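Long-range contact in HNH endonuclease (PDB 5H0M), which probably nicks DNA by hydrolysing its backbone, as an HNH endonuclease of a deep-sea thermophilic bacteriophage: residues V91-P96 and M107-S112. Numbering follows the deposited sequence.
Sequences VDHITP and MDNLQS
N109 reaches across to the turn that follows strand 91-93, where its side-chain amide takes the place of a peptide group for T95. With CG anti to the backbone N (chi1 -170°), the amide extends to the T95 backbone. Followed outward, CB leads to CG, 3.8 Å from T95 N; there the group forks. OD1 accepts T95 N at 2.8 Å, in plane on a lone pair, and lies 3.4 Å from I94 CB, while ND2 donates to T95 O at 3.2 Å and also bonds K103 O. Asparagine suits this place because one short amide both accepts and donates. Its own carbonyl O takes I94 N, the donor standing 42° out of the carbonyl plane.

Behind this clamp, D92 and Q111 form the antiparallel hydrogen-bonded pair of the two-stranded hairpin. On the opposite face of the sheet from their side chains, the flat H93 ring offers its centre to L110 CD2, 3.5 Å from the centroid, a CH-pi contact; NE2 hydrogen-bonds to R104 O. Branched I94 packs CD1 on aliphatic Q111 CG (3.7 Å). Q111 OE1 bonds H78 and accepts from a water that also donates to D92 O.

H93 is probably the first HNH histidine, the likely general base, and N109 the motif asparagine, whose amide fixes the chain just beyond it.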
ATOM      1  N   VAL A  91       3.731   4.282  -2.566  1.00 12.69           N
ATOM      2  CA  VAL A  91       2.301   4.031  -2.706  1.00 12.85           C
ATOM      3  C   VAL A  91       1.962   2.873  -1.781  1.00 13.38           C
ATOM      4  O   VAL A  91       2.575   1.801  -1.894  1.00 15.06           O
ATOM      5  CB  VAL A  91       1.914   3.683  -4.149  1.00 13.33           C
ATOM      6  CG1 VAL A  91       0.447   3.328  -4.267  1.00 14.81           C
ATOM      7  CG2 VAL A  91       2.213   4.855  -5.065  1.00 14.18           C
ATOM      8  N   ASP A  92       0.998   3.095  -0.887  1.00 12.81           N
ATOM      9  CA  ASP A  92       0.615   2.095   0.130  1.00 14.72           C
ATOM     10  C   ASP A  92      -0.830   1.636  -0.052  1.00 13.80           C
ATOM     11  O   ASP A  92      -1.714   2.422  -0.415  1.00 14.10           O
ATOM     12  CB  ASP A  92       0.788   2.663   1.542  1.00 18.34           C
ATOM     13  CG  ASP A  92       0.802   1.580   2.639  1.00 21.23           C
ATOM     14  OD1 ASP A  92       1.128   0.396   2.358  1.00 23.69           O
ATOM     15  OD2 ASP A  92       0.506   1.923   3.799  1.00 24.35           O
ATOM     16  N   HIS A  93      -1.045   0.355   0.235  1.00 12.86           N
ATOM     17  CA  HIS A  93      -2.380  -0.231   0.322  1.00 12.65           C
ATOM     18  C   HIS A  93      -3.079   0.227   1.580  1.00 13.27           C
ATOM     19  O   HIS A  93      -2.510   0.128   2.675  1.00 15.18           O
ATOM     20  CB  HIS A  93      -2.280  -1.751   0.315  1.00 12.69           C
ATOM     21  CG  HIS A  93      -1.839  -2.311  -1.000  1.00 13.43           C
ATOM     22  ND1 HIS A  93      -0.521  -2.357  -1.378  1.00 14.39           N
ATOM     23  CD2 HIS A  93      -2.548  -2.816  -2.036  1.00 13.92           C
ATOM     24  CE1 HIS A  93      -0.430  -2.880  -2.589  1.00 14.65           C
ATOM     25  NE2 HIS A  93      -1.648  -3.152  -3.016  1.00 14.18           N
ATOM     26  N   ILE A  94      -4.311   0.691   1.444  1.00 12.45           N
ATOM     27  CA  ILE A  94      -5.072   1.149   2.624  1.00 12.88           C
ATOM     28  C   ILE A  94      -5.416  -0.055   3.496  1.00 12.94           C
ATOM     29  O   ILE A  94      -4.991  -0.140   4.653  1.00 14.64           O
ATOM     30  CB  ILE A  94      -6.321   1.936   2.236  1.00 12.68           C
ATOM     31  CG1 ILE A  94      -5.964   3.190   1.446  1.00 13.37           C
ATOM     32  CG2 ILE A  94      -7.132   2.242   3.494  1.00 14.57           C
ATOM     33  CD1 ILE A  94      -7.158   3.971   0.949  1.00 14.75           C
ATOM     34  N   THR A  95      -6.154  -1.006   2.930  1.00 12.65           N
ATOM     35  CA  THR A  95      -6.241  -2.354   3.490  1.00 13.10           C
ATOM     36  C   THR A  95      -4.984  -3.080   3.033  1.00 13.51           C
ATOM     37  O   THR A  95      -4.764  -3.223   1.829  1.00 13.86           O
ATOM     38  CB  THR A  95      -7.476  -3.087   2.987  1.00 13.64           C
ATOM     39  OG1 THR A  95      -8.649  -2.334   3.331  1.00 14.96           O
ATOM     40  CG2 THR A  95      -7.573  -4.476   3.594  1.00 14.87           C
ATOM     41  N   PRO A  96      -4.139  -3.503   3.972  1.00 14.28           N
ATOM     42  CA  PRO A  96      -2.848  -4.053   3.557  1.00 14.69           C
ATOM     43  C   PRO A  96      -2.968  -5.233   2.601  1.00 14.24           C
ATOM     44  O   PRO A  96      -3.933  -5.999   2.634  1.00 14.50           O
ATOM     45  CB  PRO A  96      -2.210  -4.486   4.877  1.00 14.87           C
ATOM     46  CG  PRO A  96      -2.816  -3.577   5.893  1.00 15.26           C
ATOM     47  CD  PRO A  96      -4.232  -3.366   5.440  1.00 14.88           C
ATOM     48  N   MET A 107      -7.498   1.075  -7.208  1.00 15.45           N
ATOM     49  CA  MET A 107      -6.977   2.422  -6.997  1.00 15.70           C
ATOM     50  C   MET A 107      -7.560   3.084  -5.758  1.00 15.34           C
ATOM     51  O   MET A 107      -6.854   3.818  -5.076  1.00 16.15           O
ATOM     52  CB  MET A 107      -7.124   3.270  -8.259  1.00 19.46           C
ATOM     53  CG  MET A 107      -6.076   2.838  -9.283  1.00 23.56           C
ATOM     54  SD  MET A 107      -6.135   3.830 -10.758  1.00 29.71           S
ATOM     55  CE  MET A 107      -5.481   5.357 -10.113  1.00 22.53           C
ATOM     56  N   ASP A 108      -8.811   2.779  -5.431  1.00 15.61           N
ATOM     57  CA  ASP A 108      -9.406   3.302  -4.205  1.00 15.54           C
ATOM     58  C   ASP A 108      -8.881   2.642  -2.938  1.00 15.06           C
ATOM     59  O   ASP A 108      -9.275   3.030  -1.845  1.00 16.72           O
ATOM     60  CB  ASP A 108     -10.939   3.267  -4.255  1.00 15.93           C
ATOM     61  CG  ASP A 108     -11.517   1.875  -4.293  1.00 17.35           C
ATOM     62  OD1 ASP A 108     -10.801   0.871  -4.419  1.00 17.83           O
ATOM     63  OD2 ASP A 108     -12.775   1.775  -4.209  1.00 23.33           O
ATOM     64  N   ASN A 109      -7.999   1.656  -3.087  1.00 12.12           N
ATOM     65  CA  ASN A 109      -7.305   1.034  -1.969  1.00 11.95           C
ATOM     66  C   ASN A 109      -5.835   1.432  -1.954  1.00 11.70           C
ATOM     67  O   ASN A 109      -5.047   0.799  -1.264  1.00 12.96           O
ATOM     68  CB  ASN A 109      -7.401  -0.494  -2.043  1.00 11.97           C
ATOM     69  CG  ASN A 109      -6.911  -1.174  -0.786  1.00 12.74           C
ATOM     70  OD1 ASN A 109      -7.232  -0.737   0.322  1.00 13.41           O
ATOM     71  ND2 ASN A 109      -6.152  -2.246  -0.937  1.00 12.34           N
ATOM     72  N   LEU A 110      -5.465   2.476  -2.701  1.00 11.98           N
ATOM     73  CA  LEU A 110      -4.047   2.863  -2.808  1.00 12.86           C
ATOM     74  C   LEU A 110      -3.870   4.364  -2.612  1.00 13.13           C
ATOM     75  O   LEU A 110      -4.635   5.153  -3.166  1.00 14.14           O
ATOM     76  CB  LEU A 110      -3.506   2.448  -4.185  1.00 13.05           C
ATOM     77  CG  LEU A 110      -3.360   0.946  -4.377  1.00 13.87           C
ATOM     78  CD1 LEU A 110      -3.190   0.619  -5.847  1.00 14.12           C
ATOM     79  CD2 LEU A 110      -2.240   0.368  -3.541  1.00 13.97           C
ATOM     80  N   GLN A 111      -2.868   4.754  -1.824  1.00 12.67           N
ATOM     81  CA  GLN A 111      -2.570   6.165  -1.620  1.00 12.71           C
ATOM     82  C   GLN A 111      -1.083   6.444  -1.718  1.00 12.71           C
ATOM     83  O   GLN A 111      -0.264   5.687  -1.213  1.00 13.62           O
ATOM     84  CB  GLN A 111      -3.069   6.657  -0.264  1.00 13.42           C
ATOM     85  CG  GLN A 111      -4.540   6.455  -0.014  1.00 14.43           C
ATOM     86  CD  GLN A 111      -4.951   7.049   1.318  1.00 13.54           C
ATOM     87  OE1 GLN A 111      -4.689   6.463   2.376  1.00 14.93           O
ATOM     88  NE2 GLN A 111      -5.579   8.209   1.273  1.00 14.42           N
ATOM     89  N   SER A 112      -0.756   7.570  -2.334  1.00 12.67           N
ATOM     90  CA  SER A 112       0.613   8.065  -2.339  1.00 12.47           C
ATOM     91  C   SER A 112       0.888   8.737  -1.001  1.00 12.18           C
ATOM     92  O   SER A 112       0.075   9.547  -0.546  1.00 12.80           O
ATOM     93  CB  SER A 112       0.786   9.097  -3.453  1.00 12.88           C
ATOM     94  OG  SER A 112       0.381   8.564  -4.715  1.00 14.22           O
TER
HETATM   95  O   HOH W   1      -2.641   4.223   2.181  1.00 27.43           O